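Local coordinates for protein mannose-specific lectin 3 chain 1 (Crocus vernus, PDB 3MEZ) that probably binds mannose as the domain 1 chain of a heterotetrameric bulb-type lectin with weak agglutinating activity toward trypsin-treated rabbit erythrocytes, at residues A[55-58]-A[62-65]; A[25-28]-A[32-35]; A[15-18]-A[23-26]; A[89-92]-A[96-99]. All coordinates share one frame; numbering follows the deposited sequence.

Contact 1: A[55-58]-A[62-65]; sequences RLNN and LEIH
Arg55 and Glu63 bury more of their surface in this contact than any other residue pair. Arg55 N donates to Glu63 O at 3.0 Å and Glu63 N donates to Arg55 O at 2.8 Å, which makes them an antiparallel hydrogen-bonded pair. Their side chains then run alongside each other in the same direction. The arginine chain runs out extended and then bends at chi3 (115°), which turns a guanidinium face toward the carboxylate: Glu63 OE2 stands over it, offset toward the rim and 3.1 Å from Arg55 NH1. No N-H points at this oxygen, so the salt bridge rests on charge alone. His65 CE1 sits over the same guanidinium face, 3.8 Å from Arg55 NH2.

The other oxygen has a directed bond. Asn57 ND2 gives a hydrogen to the anti side of Glu63 OE1 at 2.8 Å, somewhat out of the carboxylate plane but near the amide plane of Asn57, the two planes being 81° apart. Asn57 also bonds to Arg59 N and Gln61 OE1. On the opposite face Leu62 CD2 packs on Leu56 CD2 at 4.0 Å, and Leu62 also meets Trp109 of the chain 2 subunit.

This is a beta hairpin of the beta-prism II fold whose Asn57, Glu63 and His65 take the Gln, Val and Tyr positions of the family's QxDxNxVxY signature, probably matching a mannose site's place without its standard sequence.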
# COMPACT_ATOMS: atom_id res chain seq x y z
N ARG A 55 14.05 -4.22 -29.12
CA ARG A 55 14.16 -5.51 -28.48
C ARG A 55 14.89 -5.40 -27.12
O ARG A 55 15.69 -4.57 -26.97
CB ARG A 55 14.94 -6.42 -29.42
CG ARG A 55 15.27 -7.72 -28.90
CD ARG A 55 15.94 -8.61 -29.94
NE ARG A 55 17.30 -8.92 -29.56
CZ ARG A 55 18.25 -9.40 -30.36
NH1 ARG A 55 19.45 -9.61 -29.87
NH2 ARG A 55 18.03 -9.65 -31.64
N LEU A 56 14.55 -6.25 -26.17
CA LEU A 56 15.29 -6.39 -24.94
C LEU A 56 16.04 -7.68 -25.04
O LEU A 56 15.46 -8.72 -25.21
CB LEU A 56 14.34 -6.50 -23.77
CG LEU A 56 14.57 -6.04 -22.34
CD1 LEU A 56 14.25 -7.07 -21.35
CD2 LEU A 56 15.85 -5.41 -22.11
N ASN A 57 17.34 -7.61 -24.92
CA ASN A 57 18.14 -8.81 -25.03
C ASN A 57 18.31 -9.62 -23.74
O ASN A 57 17.68 -9.36 -22.77
CB ASN A 57 19.47 -8.57 -25.77
CG ASN A 57 20.47 -7.82 -24.98
OD1 ASN A 57 20.40 -7.75 -23.80
ND2 ASN A 57 21.44 -7.26 -25.65
N ASN A 58 19.16 -10.63 -23.80
CA ASN A 58 19.38 -11.57 -22.73
C ASN A 58 20.48 -11.10 -21.76
O ASN A 58 20.91 -11.82 -20.91
CB ASN A 58 19.59 -12.96 -23.26
CG ASN A 58 20.86 -13.11 -24.00
OD1 ASN A 58 21.49 -12.16 -24.30
ND2 ASN A 58 21.23 -14.32 -24.27
N LEU A 62 18.52 -2.82 -24.12
CA LEU A 62 17.61 -2.56 -25.22
C LEU A 62 18.42 -2.47 -26.48
O LEU A 62 19.47 -1.95 -26.44
CB LEU A 62 16.83 -1.27 -25.00
CG LEU A 62 15.78 -1.23 -23.90
CD1 LEU A 62 15.25 0.12 -23.80
CD2 LEU A 62 14.73 -2.19 -24.21
N GLU A 63 17.93 -2.98 -27.58
CA GLU A 63 18.53 -2.87 -28.89
C GLU A 63 17.55 -2.33 -29.91
O GLU A 63 16.53 -2.91 -30.11
CB GLU A 63 19.01 -4.23 -29.38
CG GLU A 63 19.80 -5.06 -28.39
CD GLU A 63 20.47 -6.27 -29.01
OE1 GLU A 63 21.34 -6.84 -28.40
OE2 GLU A 63 20.12 -6.64 -30.11
N ILE A 64 17.87 -1.25 -30.58
CA ILE A 64 17.09 -0.76 -31.71
C ILE A 64 17.67 -1.33 -32.98
O ILE A 64 18.83 -1.20 -33.23
CB ILE A 64 17.05 0.79 -31.78
CG1 ILE A 64 16.40 1.39 -30.54
CG2 ILE A 64 16.33 1.24 -32.98
CD1 ILE A 64 16.44 2.86 -30.50
N HIS A 65 16.83 -1.98 -33.77
CA HIS A 65 17.20 -2.61 -35.04
C HIS A 65 16.48 -1.98 -36.20
O HIS A 65 15.34 -1.67 -36.11
CB HIS A 65 16.88 -4.08 -35.06
CG HIS A 65 17.81 -4.91 -34.26
ND1 HIS A 65 17.55 -5.27 -32.96
CD2 HIS A 65 18.98 -5.49 -34.57
CE1 HIS A 65 18.52 -6.02 -32.51
NE2 HIS A 65 19.39 -6.17 -33.46

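Contact 2: A[25-28]-A[32-35]; sequences VMQG and LVLY
Val25 and Val33 pair through two backbone hydrogen bonds, Val25 N to Val33 O at 2.8 Å and the longer Val33 N to Val25 O at 3.2 Å. The first is almost straight (174° at the hydrogen). Leu32 CA adds a C-H...O contact to Val25 O at 3.4 Å, from the neighbouring non-hydrogen-bonded pair Met26-Leu32.

Apolar contacts differ on the two faces. On the Val25 and Val33 face, Val25 CG1 touches the edge of the Tyr35 ring, 3.6 Å from Tyr35 CD1, while Val33 CG1, from the ring's own strand, lies over one face, offset toward the rim. On the other face the apolar contact is loose, Met26 SD coming 4.5 Å from Leu32 CG. Separately, Leu32 CD2 makes a close carbon-oxygen approach to Val25 O at 3.3 Å.

The polar side chains are Gln27 and Tyr35. They approach from opposite directions, the amide close to the ring plane (20° apart) and its end beside the hydroxyl, but the amide orientation is doubtful. Gln27, Val33 and Tyr35 have the spacing of the QxDxNxVxY mannose signature of these lectins, and a glycerol, probably from the crystallisation liquor, lies near Gln27, fitting a sugar pocket without proving one.

Strands 22-26 and 32-35 form the centre of a four-stranded sheet, between 16-19 and 41-42, with Leu32 and Met26 packed against Leu54 of strand 53-56.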
# COMPACT_ATOMS: atom_id res chain seq x y z
N VAL A 25 8.00 5.06 -26.57
CA VAL A 25 7.60 4.82 -27.91
C VAL A 25 8.70 4.64 -28.96
O VAL A 25 9.55 5.43 -29.12
CB VAL A 25 6.41 5.79 -28.36
CG1 VAL A 25 6.23 6.97 -27.46
CG2 VAL A 25 6.45 6.15 -29.75
N MET A 26 8.57 3.57 -29.71
CA MET A 26 9.43 3.30 -30.82
C MET A 26 8.87 3.99 -32.07
O MET A 26 8.10 3.46 -32.78
CB MET A 26 9.59 1.80 -31.02
CG MET A 26 10.50 1.40 -32.09
SD MET A 26 12.20 1.74 -31.81
CE MET A 26 12.45 3.25 -32.61
N GLN A 27 9.28 5.21 -32.27
CA GLN A 27 8.73 6.04 -33.31
C GLN A 27 9.11 5.66 -34.74
O GLN A 27 10.10 5.05 -34.99
CB GLN A 27 8.99 7.51 -33.03
CG GLN A 27 8.48 8.05 -31.70
CD GLN A 27 8.82 9.50 -31.46
OE1 GLN A 27 9.57 10.09 -32.18
NE2 GLN A 27 8.29 10.05 -30.46
N GLY A 28 8.29 6.10 -35.66
CA GLY A 28 8.49 5.90 -37.05
C GLY A 28 9.72 6.59 -37.57
O GLY A 28 10.20 6.26 -38.58
N LEU A 32 13.52 6.48 -30.16
CA LEU A 32 12.89 5.88 -29.01
C LEU A 32 12.81 6.90 -27.90
O LEU A 32 13.79 7.31 -27.38
CB LEU A 32 13.76 4.76 -28.52
CG LEU A 32 13.19 3.51 -27.83
CD1 LEU A 32 14.07 2.91 -26.75
CD2 LEU A 32 11.81 3.67 -27.44
N VAL A 33 11.59 7.28 -27.57
CA VAL A 33 11.32 8.38 -26.70
C VAL A 33 10.42 7.99 -25.55
O VAL A 33 9.42 7.36 -25.74
CB VAL A 33 10.71 9.54 -27.50
CG1 VAL A 33 10.49 10.78 -26.66
CG2 VAL A 33 11.58 9.86 -28.67
N LEU A 34 10.81 8.39 -24.35
CA LEU A 34 10.00 8.30 -23.15
C LEU A 34 9.26 9.62 -22.99
O LEU A 34 9.89 10.63 -22.81
CB LEU A 34 10.86 8.16 -21.92
CG LEU A 34 10.38 7.46 -20.65
CD1 LEU A 34 10.89 8.09 -19.41
CD2 LEU A 34 8.94 7.19 -20.56
N TYR A 35 7.94 9.60 -23.09
CA TYR A 35 7.16 10.78 -22.84
C TYR A 35 6.51 10.66 -21.47
O TYR A 35 5.84 9.74 -21.19
CB TYR A 35 6.09 11.03 -23.89
CG TYR A 35 6.59 11.28 -25.25
CD1 TYR A 35 6.73 10.27 -26.15
CD2 TYR A 35 6.88 12.55 -25.67
CE1 TYR A 35 7.17 10.51 -27.41
CE2 TYR A 35 7.32 12.79 -26.94
CZ TYR A 35 7.46 11.77 -27.81
OH TYR A 35 7.92 12.01 -29.06

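Contact 3: A[15-18]-A[23-26]; sequences NQLS and AFVM
Gln16 lays its side chain alongside that of Val25, the two pointing the same way, with Gln16 CB 3.6 Å from Val25 CB. The glutamine's first torsion (chi1 64°) puts CG over the backbone, flanked by both N and C, and a bend at chi2 carries the amide across toward strand 22-26, where Gln16 OE1 lies 3.7 Å from Ala23 CB. One polar side chain therefore spans two residues of the partner strand, on the face that also carries Ser18.

Beneath this layer the backbones are joined by three hydrogen bonds. Leu17 and Phe24 form the hydrogen-bonded pair: Phe24 N gives to Leu17 O at 2.9 Å with a nearly straight bond (166°), whereas Leu17 N gives to Phe24 O at 3.1 Å through a more bent one (138°). Beyond the non-hydrogen-bonded pair Gln16-Val25, Met26 N reaches Asn15 O at 3.2 Å, the donor lying close to the line of the carbonyl bond. Of two C-H...O contacts, Ala23 CA to Leu17 O is the better directed, and Gln16 CA to Phe24 O is bent.

The opposite face is apolar. Leu17 CB and Phe24 CB are 4.1 Å apart, and the phenylalanine ring leads away from 15-18 toward Leu32 and Leu34 of strand 32-35. Leu17 CD1 lies obliquely by the ring, and Leu17 also packs on Ile11; Met26 likewise extends to Ile11 and Cys52.

With segment axes 4.5 Å apart and almost exactly antiparallel, this is a two-stranded beta hairpin at the outer side of one sheet of the beta-prism II fold, its leucine and phenylalanine facing the prism interior.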
# COMPACT_ATOMS: atom_id res chain seq x y z
N ASN A 15 4.66 1.55 -32.05
CA ASN A 15 4.04 0.97 -30.89
C ASN A 15 4.81 1.43 -29.66
O ASN A 15 5.83 1.97 -29.79
CB ASN A 15 4.02 -0.53 -30.93
CG ASN A 15 3.10 -1.09 -31.97
OD1 ASN A 15 2.88 -2.27 -32.01
ND2 ASN A 15 2.60 -0.28 -32.80
N GLN A 16 4.25 1.20 -28.48
CA GLN A 16 4.79 1.71 -27.24
C GLN A 16 4.40 0.90 -26.03
O GLN A 16 3.41 0.23 -26.05
CB GLN A 16 4.34 3.14 -27.05
CG GLN A 16 2.88 3.31 -26.90
CD GLN A 16 2.37 4.60 -27.44
OE1 GLN A 16 1.89 5.43 -26.72
NE2 GLN A 16 2.43 4.75 -28.71
N LEU A 17 5.21 0.99 -24.99
CA LEU A 17 4.82 0.76 -23.61
C LEU A 17 4.04 1.96 -23.09
O LEU A 17 4.28 3.05 -23.48
CB LEU A 17 6.00 0.50 -22.72
CG LEU A 17 6.95 -0.64 -23.02
CD1 LEU A 17 8.00 -0.76 -21.92
CD2 LEU A 17 6.17 -1.92 -23.26
N SER A 18 3.09 1.72 -22.23
CA SER A 18 2.32 2.77 -21.63
C SER A 18 1.91 2.42 -20.20
O SER A 18 1.66 1.31 -19.89
CB SER A 18 1.09 3.06 -22.49
OG SER A 18 0.21 1.99 -22.56
N ALA A 23 4.43 7.13 -21.72
CA ALA A 23 4.62 6.32 -22.92
C ALA A 23 6.10 6.15 -23.30
O ALA A 23 6.81 7.11 -23.23
CB ALA A 23 3.92 6.92 -24.06
N PHE A 24 6.50 4.96 -23.73
CA PHE A 24 7.86 4.70 -24.22
C PHE A 24 7.72 4.19 -25.63
O PHE A 24 7.37 3.08 -25.86
CB PHE A 24 8.54 3.66 -23.32
CG PHE A 24 10.05 3.45 -23.51
CD1 PHE A 24 10.55 2.19 -23.63
CD2 PHE A 24 10.95 4.48 -23.47
CE1 PHE A 24 11.88 1.97 -23.76
CE2 PHE A 24 12.28 4.24 -23.61
CZ PHE A 24 12.74 3.01 -23.76
N VAL A 25 8.00 5.06 -26.57
CA VAL A 25 7.60 4.82 -27.91
C VAL A 25 8.70 4.64 -28.96
O VAL A 25 9.55 5.43 -29.12
CB VAL A 25 6.41 5.79 -28.36
CG1 VAL A 25 6.23 6.97 -27.46
CG2 VAL A 25 6.45 6.15 -29.75
N MET A 26 8.57 3.57 -29.71
CA MET A 26 9.43 3.30 -30.82
C MET A 26 8.87 3.99 -32.07
O MET A 26 8.10 3.46 -32.78
CB MET A 26 9.59 1.80 -31.02
CG MET A 26 10.50 1.40 -32.09
SD MET A 26 12.20 1.74 -31.81
CE MET A 26 12.45 3.25 -32.61

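Contact 4: A[89-92]-A[96-99]; sequences ATLG and HVTI. Unlike the reference sequence in segment 89-92: Thr90 (reference Val).
His96 carries the one aromatic ring here, yet it meets 89-92 through its backbone: neither a face nor an edge of the imidazole touches that segment, because its side chain points away. The ring instead packs against Leu34, lies by Thr111 of the chain 2 subunit, and makes a weak hydrogen bond to Gly39 O. The motif is a beta hairpin within the beta-prism II fold, its segment axes 4.7 Å apart at an angle of 157°.

The flat peptide groups set the register. Thr90 and Thr98 form a hydrogen-bonded pair, Thr90 N to Thr98 O at 3.0 Å and Thr98 N to Thr90 O at 3.1 Å. The non-hydrogen-bonded pairs Ala89-Ile99 and Leu91-Val97 flank it and turn their side chains to the opposite face. There the two methyls of Val97 divide the work: chi1 179° turns CG1 toward Ala89, 4.0 Å from Ala89 CB, and CG2 toward Leu91, 4.0 Å from Leu91 CD1. Leu91 also packs on Leu17 and Tyr19, and Val97 on Phe24.

Thr98 and Ile99 continue the ladder into a strand of the chain 2 subunit, and Thr98 OG1 is hydrogen-bonded to Ser110 OG there, so this hairpin belongs to the subunit interface.

At the turn end, Gly92 N donates to His96 O at 3.1 Å, while Leu91 CD1 sits 3.6 Å from the same oxygen.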
# COMPACT_ATOMS: atom_id res chain seq x y z
N ALA A 89 11.68 -5.33 -18.74
CA ALA A 89 11.57 -3.90 -18.68
C ALA A 89 10.16 -3.52 -18.27
O ALA A 89 9.22 -3.95 -18.84
CB ALA A 89 11.91 -3.26 -19.97
N THR A 90 10.06 -2.73 -17.23
CA THR A 90 8.80 -2.29 -16.70
C THR A 90 8.71 -0.78 -16.75
O THR A 90 9.57 -0.13 -16.23
CB THR A 90 8.59 -2.73 -15.23
OG1 THR A 90 8.79 -4.12 -15.07
CG2 THR A 90 7.19 -2.35 -14.70
N LEU A 91 7.65 -0.26 -17.33
CA LEU A 91 7.34 1.14 -17.28
C LEU A 91 6.42 1.32 -16.08
O LEU A 91 5.28 0.97 -16.10
CB LEU A 91 6.66 1.60 -18.56
CG LEU A 91 6.07 2.99 -18.65
CD1 LEU A 91 7.07 3.98 -18.25
CD2 LEU A 91 5.51 3.31 -20.01
N GLY A 92 7.00 1.82 -15.01
CA GLY A 92 6.39 1.89 -13.70
C GLY A 92 5.59 3.11 -13.32
O GLY A 92 5.52 4.04 -14.06
N HIS A 96 8.99 5.87 -15.36
CA HIS A 96 10.28 5.52 -15.91
C HIS A 96 10.35 4.05 -16.30
O HIS A 96 9.61 3.29 -15.81
CB HIS A 96 11.40 5.88 -14.94
CG HIS A 96 11.88 7.28 -15.11
ND1 HIS A 96 11.59 8.26 -14.21
CD2 HIS A 96 12.54 7.87 -16.12
CE1 HIS A 96 12.09 9.40 -14.64
NE2 HIS A 96 12.66 9.19 -15.80
N VAL A 97 11.27 3.70 -17.17
CA VAL A 97 11.47 2.34 -17.54
C VAL A 97 12.72 1.84 -16.85
O VAL A 97 13.77 2.36 -17.03
CB VAL A 97 11.65 2.16 -19.06
CG1 VAL A 97 11.88 0.73 -19.41
CG2 VAL A 97 10.48 2.69 -19.80
N THR A 98 12.56 0.80 -16.07
CA THR A 98 13.62 0.14 -15.35
C THR A 98 13.71 -1.33 -15.80
O THR A 98 12.72 -1.98 -15.98
CB THR A 98 13.40 0.16 -13.83
OG1 THR A 98 13.24 1.48 -13.36
CG2 THR A 98 14.53 -0.43 -13.16
N ILE A 99 14.92 -1.81 -15.96
CA ILE A 99 15.17 -3.17 -16.37
C ILE A 99 15.63 -3.98 -15.18
O ILE A 99 16.53 -3.61 -14.52
CB ILE A 99 16.25 -3.21 -17.41
CG1 ILE A 99 15.85 -2.37 -18.60
CG2 ILE A 99 16.61 -4.61 -17.77
CD1 ILE A 99 14.86 -2.88 -19.32

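How the contacts relate
From the N terminus, contact 3 closes first, pairing 15-18 with 23-26 across a short turn. Contact 2 begins where it ends, overlapping it only at Val25 and Met26, so strand 22-26 is bonded on both edges and three strands of one sheet become continuous. Contact 1 and then contact 4 follow in series, each closing its own hairpin; none nests within another. The ties between sheets are apolar: Leu62 reaches Phe24 and Leu32, Ile64 also meets Leu32, Leu56 lies by Ala89, and Leu91 and Val97 rest on Leu17, Ser18 and Phe24. Three hairpin-built sheets thus meet round a shared interior, with contact 4 carrying its sheet onward into the partner chain.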